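Local atomic coordinates of malonate decarboxylase subunit alpha (Acinetobacter baumannii ATCC 17978, PDB entry 6MPR), a protein that probably acts as the acyl-carrier-protein transferase subunit of malonate decarboxylase, exchanging carrier-bound acetate for malonate before decarboxylation. Residues G383-F388 and K456-P461; L460-A463 and I467-D470; A183-A188 and A216-Y221. All coordinates share one frame; numbering follows the deposited sequence.

Interaction 1 of 3, residues G383-F388 and K456-P461; sequences GRLAGF and KTAGLP
Leu-385, the centre of an inverse gamma turn, drives its side chain against Ala-458 and Leu-460, the residues that flank Gly-459 where helix 450-458 runs out into a loop. The contact is purely apolar, and its packed part is small: the forked end of one leucine carries it. Leu-385 CD1 meets Leu-460 CD1 at 3.9 Å, while Leu-385 CD2 reaches the methyl CB of Ala-458 at 4.3 Å. The two leucines meet at a slant through one methyl each. CG of Leu-385 lies opposite its own backbone N (chi1 -169°), which extends the fork across a CA spacing of 8.3 Å to Ala-458. The same side chain also rests on Ser-127 and Ile-130 of helix 125-131 and on Ile-140 of strand 136-140, so Leu-385 is buried although its helix-end partners are only partly covered.

The looser, solvent side is formed by Gly-459 and by Thr-457 and Lys-456 on the helix. Gly-459 leaves helical geometry with a positive phi of 78° and is exposed, as are Thr-457 and Lys-456 in the last turn. Lys-456 turns to the dimer partner, where NZ forms a salt bridge with Glu-418 of the second subunit. On the other segment the gamma turn is closed by a short, weak bond from Ala-386 N to Arg-384 O, 2.8 Å long.

Interaction 2 of 3, residues L460-A463 and I467-D470; sequences LPLA and IYGD
Tyr-468 reaches back to Leu-462 and Ala-463 within the loop that returns from helix 450-458 to strand 474-477. This loop is the second half of a beta-alpha-beta crossover, since strands 429-433 and 474-477 are parallel neighbours in the mixed sheet. The backbones stay well apart, with 10.7 Å between the CA atoms of Ala-463 and Tyr-468, and the tyrosine side chain covers about half of that distance.

From CB, the side chain leaves with CG beside the backbone N (chi1 -78°), and this heads the ring toward 460-463. CB and CG touch nothing of 460-463. The ring makes a cation-pi interaction with Arg-425 of the second subunit, and the side chain also packs on Leu-423 of that subunit. Farther out, CE1 and CE2 are each about 5.7 Å from Leu-462 CD2, a methyl that lies beyond the phenol oxygen and off the ring plane. That oxygen does the touching: Tyr-468 OH lies 3.7 Å from Leu-462 CD2, and the two side chains cross at about a right angle.

The polar role of the tip is mediated by water. Tyr-468 OH and Ala-463 O are 4.3 Å apart, too far for a direct bond, and one water spans them by donating to both. Its approach to the phenol makes an angle of about 125° at OH with CZ, and it sits off the ring plane, on the other side from Leu-462 CD2. The bridge gives the carbonyl of buried Ala-463 a water partner; the backbone of this residue also bonds to the second subunit. At the water the two bonds diverge by about 95°, each 2.9 Å long, one ending on Tyr-468 OH and the other on Ala-463 O.

Interaction 3 of 3, residues A183-A188 and A216-Y221; sequences ALIEPA and ASWVDY
Glu-186, on a helix kinked at Pro-187, comes within 6.9 Å of Trp-218, CA to CA, where a short 3-10 turn closed by Val-219 N to Ala-216 O (3.1 Å) gives way to the chain leading into strand 221-224. The indole is the centre of the contact. Ile-185 approaches it at the edge, near the ring plane: its CG2 methyl lies 3.9 Å from Trp-218 CB and 4.0 Å from CE3, so one branch fits the corner where the side chain joins the ring. The outer end of the indole is taken by Glu-186, whose CB stands 3.9 Å from Trp-218 CZ3.

With chi1 at 174°, the glutamate runs out obliquely past this end of the ring and brings OE1 to 3.7 Å from Trp-218 CH2. Carboxylate and indole are inclined by 58°, and no hydrogen bond is involved. The charge of Glu-186 is answered elsewhere: OE2 forms a salt bridge with Arg-347 of the second subunit and a hydrogen bond with Asn-349 of that subunit. Trp-218 also packs on this Arg-347 and meets Phe-190 edge-to-face.

Ile-185 additionally rests on Val-159 and Val-195, in neighbouring parallel strands. Such packing is consistent with the Rossmann-like alpha/beta fold of this family, with helix 181-189 forming the crossover between strands 158-163 and 194-199.

Overall arrangement
From the N terminus, interaction 3 comes first: it closes a short excursion between helix 181-189 and the approach to strand 221-224, entirely within the half of the chain built on the parallel sheet. Interaction 1 closes a much longer loop, from the segment after strand 377-378 to the end of helix 450-458, enclosing strand 429-433; it joins the mixed-sheet part to the edge of the parallel sheet. Interaction 2 begins on the stretch where interaction 1 ends, sharing Leu-460 and Pro-461, and closes a short loop before strand 474-477. Interaction 3 precedes both in series and lies about 32 Å from interaction 1 and 34 Å from interaction 2, centre to centre, yet all border the second subunit.

Interaction 1 of 3, residues G383-F388 and K456-P461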
# COMPACT_ATOMS: atom_id res chain seq x y z
N GLY A 383 -4.08 -29.61 9.58
CA GLY A 383 -5.52 -29.53 9.71
C GLY A 383 -6.10 -28.16 9.99
O GLY A 383 -7.32 -28.05 10.12
N ARG A 384 -5.27 -27.11 10.09
CA ARG A 384 -5.73 -25.78 10.49
C ARG A 384 -5.21 -24.71 9.53
O ARG A 384 -4.15 -24.13 9.74
CB ARG A 384 -5.30 -25.50 11.92
CG ARG A 384 -5.89 -26.50 12.93
CD ARG A 384 -5.04 -26.57 14.20
NE ARG A 384 -5.71 -27.29 15.28
CZ ARG A 384 -5.82 -28.61 15.37
NH1 ARG A 384 -5.31 -29.39 14.42
NH2 ARG A 384 -6.45 -29.17 16.40
N LEU A 385 -5.98 -24.40 8.49
CA LEU A 385 -5.54 -23.45 7.46
C LEU A 385 -5.69 -22.01 7.97
O LEU A 385 -6.63 -21.29 7.64
CB LEU A 385 -6.31 -23.70 6.17
CG LEU A 385 -5.83 -23.00 4.91
CD1 LEU A 385 -4.36 -23.29 4.68
CD2 LEU A 385 -6.66 -23.49 3.73
N ALA A 386 -4.73 -21.60 8.79
CA ALA A 386 -4.74 -20.24 9.31
C ALA A 386 -4.63 -19.23 8.17
O ALA A 386 -4.18 -19.55 7.06
CB ALA A 386 -3.60 -20.04 10.32
N GLY A 387 -5.07 -18.01 8.43
CA GLY A 387 -4.82 -16.90 7.54
C GLY A 387 -3.71 -16.05 8.11
O GLY A 387 -3.30 -16.19 9.26
N PHE A 388 -3.21 -15.14 7.28
CA PHE A 388 -2.05 -14.25 7.40
C PHE A 388 -2.36 -12.94 8.14
O PHE A 388 -1.49 -12.34 8.79
CB PHE A 388 -1.56 -13.87 5.99
CG PHE A 388 -0.99 -15.01 5.17
CD1 PHE A 388 -0.07 -15.89 5.71
CD2 PHE A 388 -1.33 -15.15 3.83
CE1 PHE A 388 0.48 -16.92 4.93
CE2 PHE A 388 -0.80 -16.18 3.05
CZ PHE A 388 0.12 -17.06 3.60
N LYS A 456 -0.23 -29.27 0.42
CA LYS A 456 -0.54 -30.47 -0.36
C LYS A 456 -1.96 -30.94 -0.11
O LYS A 456 -2.70 -31.25 -1.05
CB LYS A 456 0.45 -31.58 -0.02
CG LYS A 456 1.87 -31.30 -0.47
CD LYS A 456 2.90 -32.14 0.26
CE LYS A 456 2.84 -33.60 -0.16
NZ LYS A 456 3.98 -34.36 0.43
N THR A 457 -2.36 -31.01 1.16
CA THR A 457 -3.68 -31.54 1.51
C THR A 457 -4.80 -30.64 1.01
O THR A 457 -5.83 -31.13 0.52
CB THR A 457 -3.75 -31.72 3.02
OG1 THR A 457 -2.77 -32.68 3.42
CG2 THR A 457 -5.13 -32.20 3.45
N ALA A 458 -4.61 -29.32 1.10
CA ALA A 458 -5.62 -28.34 0.71
C ALA A 458 -5.54 -27.94 -0.76
O ALA A 458 -6.40 -27.18 -1.22
CB ALA A 458 -5.50 -27.08 1.57
N GLY A 459 -4.54 -28.40 -1.50
CA GLY A 459 -4.42 -28.04 -2.90
C GLY A 459 -3.88 -26.66 -3.17
O GLY A 459 -4.25 -26.03 -4.16
N LEU A 460 -3.01 -26.15 -2.31
CA LEU A 460 -2.44 -24.84 -2.58
C LEU A 460 -1.10 -24.99 -3.28
O LEU A 460 -0.35 -25.93 -3.00
CB LEU A 460 -2.22 -24.07 -1.28
CG LEU A 460 -3.44 -23.91 -0.38
CD1 LEU A 460 -2.98 -23.45 1.00
CD2 LEU A 460 -4.38 -22.90 -1.00
N PRO A 461 -0.73 -24.08 -4.19
CA PRO A 461 0.57 -24.23 -4.87
C PRO A 461 1.77 -23.87 -4.00
O PRO A 461 2.86 -24.39 -4.27
CB PRO A 461 0.44 -23.28 -6.07
CG PRO A 461 -0.56 -22.26 -5.62
CD PRO A 461 -1.55 -23.02 -4.80

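Interaction 2 of 3, residues L460-A463 and I467-D470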
# COMPACT_ATOMS: atom_id res chain seq x y z
N LEU A 460 -3.01 -26.15 -2.31
CA LEU A 460 -2.44 -24.84 -2.58
C LEU A 460 -1.10 -24.99 -3.28
O LEU A 460 -0.35 -25.93 -3.00
CB LEU A 460 -2.22 -24.07 -1.28
CG LEU A 460 -3.44 -23.91 -0.38
CD1 LEU A 460 -2.98 -23.45 1.00
CD2 LEU A 460 -4.38 -22.90 -1.00
N PRO A 461 -0.73 -24.08 -4.19
CA PRO A 461 0.57 -24.23 -4.87
C PRO A 461 1.77 -23.87 -4.00
O PRO A 461 2.86 -24.39 -4.27
CB PRO A 461 0.44 -23.28 -6.07
CG PRO A 461 -0.56 -22.26 -5.62
CD PRO A 461 -1.55 -23.02 -4.80
N LEU A 462 1.62 -23.03 -2.99
CA LEU A 462 2.71 -22.64 -2.11
C LEU A 462 2.39 -23.04 -0.68
O LEU A 462 1.23 -22.99 -0.26
CB LEU A 462 2.97 -21.12 -2.16
CG LEU A 462 3.90 -20.54 -3.24
CD1 LEU A 462 3.28 -20.67 -4.60
CD2 LEU A 462 4.21 -19.08 -2.94
N ALA A 463 3.42 -23.43 0.07
CA ALA A 463 3.25 -23.57 1.51
C ALA A 463 2.78 -22.22 2.06
O ALA A 463 3.36 -21.19 1.72
CB ALA A 463 4.56 -23.98 2.17
N ILE A 467 5.99 -15.32 7.04
CA ILE A 467 7.17 -14.47 6.85
C ILE A 467 8.28 -15.36 6.31
O ILE A 467 8.64 -16.36 6.94
CB ILE A 467 7.61 -13.79 8.15
CG1 ILE A 467 6.58 -12.75 8.60
CG2 ILE A 467 8.93 -13.06 7.96
CD1 ILE A 467 6.89 -12.19 9.96
N TYR A 468 8.83 -15.00 5.15
CA TYR A 468 9.90 -15.77 4.55
C TYR A 468 11.22 -15.51 5.25
O TYR A 468 11.50 -14.40 5.72
CB TYR A 468 10.04 -15.49 3.05
CG TYR A 468 8.97 -16.22 2.25
CD1 TYR A 468 7.71 -15.66 2.06
CD2 TYR A 468 9.21 -17.48 1.73
CE1 TYR A 468 6.72 -16.33 1.37
CE2 TYR A 468 8.23 -18.16 1.02
CZ TYR A 468 6.98 -17.57 0.84
OH TYR A 468 5.98 -18.20 0.15
N GLY A 469 12.04 -16.56 5.33
CA GLY A 469 13.29 -16.47 6.07
C GLY A 469 14.19 -15.35 5.58
O GLY A 469 14.87 -14.70 6.37
N ASP A 470 14.19 -15.11 4.27
CA ASP A 470 15.05 -14.06 3.73
C ASP A 470 14.56 -12.66 4.07
O ASP A 470 15.32 -11.70 3.87
CB ASP A 470 15.17 -14.23 2.21
CG ASP A 470 13.85 -14.69 1.56
OD1 ASP A 470 13.41 -15.85 1.77
OD2 ASP A 470 13.25 -13.87 0.84
O HOH W 1 3.22 -18.39 1.01

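Interaction 3 of 3, residues A183-A188 and A216-Y221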
# COMPACT_ATOMS: atom_id res chain seq x y z
N ALA A 183 -11.95 1.17 2.27
CA ALA A 183 -11.24 0.45 1.22
C ALA A 183 -12.13 -0.61 0.58
O ALA A 183 -11.94 -0.93 -0.60
CB ALA A 183 -9.98 -0.21 1.77
N LEU A 184 -13.07 -1.17 1.34
CA LEU A 184 -13.96 -2.20 0.80
C LEU A 184 -15.11 -1.59 0.01
O LEU A 184 -15.57 -2.19 -0.98
CB LEU A 184 -14.52 -3.06 1.94
CG LEU A 184 -13.52 -3.76 2.86
CD1 LEU A 184 -14.25 -4.47 4.01
CD2 LEU A 184 -12.63 -4.73 2.09
N ILE A 185 -15.62 -0.44 0.45
CA ILE A 185 -16.82 0.12 -0.17
C ILE A 185 -16.51 0.82 -1.48
O ILE A 185 -17.24 0.66 -2.46
CB ILE A 185 -17.52 1.07 0.82
CG1 ILE A 185 -18.12 0.25 1.98
CG2 ILE A 185 -18.60 1.88 0.11
CD1 ILE A 185 -18.67 1.11 3.11
N GLU A 186 -15.43 1.62 -1.53
CA GLU A 186 -15.17 2.42 -2.72
C GLU A 186 -15.16 1.60 -4.01
O GLU A 186 -15.78 2.03 -4.99
CB GLU A 186 -13.87 3.22 -2.57
CG GLU A 186 -13.50 3.94 -3.86
CD GLU A 186 -12.38 4.95 -3.69
OE1 GLU A 186 -12.07 5.32 -2.52
OE2 GLU A 186 -11.84 5.40 -4.74
N PRO A 187 -14.49 0.43 -4.09
CA PRO A 187 -14.51 -0.31 -5.36
C PRO A 187 -15.90 -0.66 -5.87
O PRO A 187 -16.15 -0.60 -7.08
CB PRO A 187 -13.70 -1.58 -5.03
CG PRO A 187 -12.70 -1.09 -4.00
CD PRO A 187 -13.55 -0.16 -3.13
N ALA A 188 -16.82 -0.99 -4.97
CA ALA A 188 -18.20 -1.30 -5.35
C ALA A 188 -18.99 -0.04 -5.68
O ALA A 188 -19.80 -0.03 -6.62
CB ALA A 188 -18.90 -2.05 -4.22
N ALA A 216 -22.98 9.42 1.44
CA ALA A 216 -24.24 8.84 0.99
C ALA A 216 -24.16 8.31 -0.44
O ALA A 216 -24.79 7.30 -0.77
CB ALA A 216 -25.34 9.90 1.10
N SER A 217 -23.42 8.98 -1.32
CA SER A 217 -23.42 8.51 -2.70
C SER A 217 -22.67 7.19 -2.87
O SER A 217 -22.81 6.56 -3.92
CB SER A 217 -22.86 9.58 -3.62
OG SER A 217 -21.50 9.83 -3.32
N TRP A 218 -21.91 6.74 -1.87
CA TRP A 218 -21.28 5.42 -1.94
C TRP A 218 -22.19 4.29 -1.47
O TRP A 218 -21.85 3.12 -1.67
CB TRP A 218 -20.00 5.36 -1.09
CG TRP A 218 -18.94 6.34 -1.48
CD1 TRP A 218 -19.08 7.44 -2.29
CD2 TRP A 218 -17.57 6.31 -1.07
NE1 TRP A 218 -17.87 8.10 -2.39
CE2 TRP A 218 -16.93 7.43 -1.66
CE3 TRP A 218 -16.82 5.46 -0.25
CZ2 TRP A 218 -15.58 7.71 -1.45
CZ3 TRP A 218 -15.47 5.74 -0.07
CH2 TRP A 218 -14.88 6.85 -0.67
N VAL A 219 -23.33 4.61 -0.87
CA VAL A 219 -24.15 3.64 -0.15
C VAL A 219 -25.48 3.47 -0.89
O VAL A 219 -26.12 4.46 -1.25
CB VAL A 219 -24.38 4.11 1.31
CG1 VAL A 219 -25.34 3.16 2.04
CG2 VAL A 219 -23.04 4.23 2.06
N ASP A 220 -25.90 2.23 -1.08
CA ASP A 220 -27.23 2.05 -1.67
C ASP A 220 -28.32 1.86 -0.62
O ASP A 220 -29.43 2.40 -0.77
CB ASP A 220 -27.20 0.88 -2.65
CG ASP A 220 -26.23 1.12 -3.76
OD1 ASP A 220 -26.47 2.06 -4.56
OD2 ASP A 220 -25.19 0.43 -3.79
N TYR A 221 -28.04 1.13 0.46
CA TYR A 221 -29.04 0.91 1.50
C TYR A 221 -28.40 0.87 2.87
O TYR A 221 -27.24 0.47 3.02
CB TYR A 221 -29.80 -0.40 1.31
CG TYR A 221 -30.62 -0.45 0.04
CD1 TYR A 221 -31.89 0.11 -0.02
CD2 TYR A 221 -30.11 -1.07 -1.08
CE1 TYR A 221 -32.65 0.05 -1.20
CE2 TYR A 221 -30.84 -1.14 -2.24
CZ TYR A 221 -32.10 -0.58 -2.31
OH TYR A 221 -32.80 -0.68 -3.49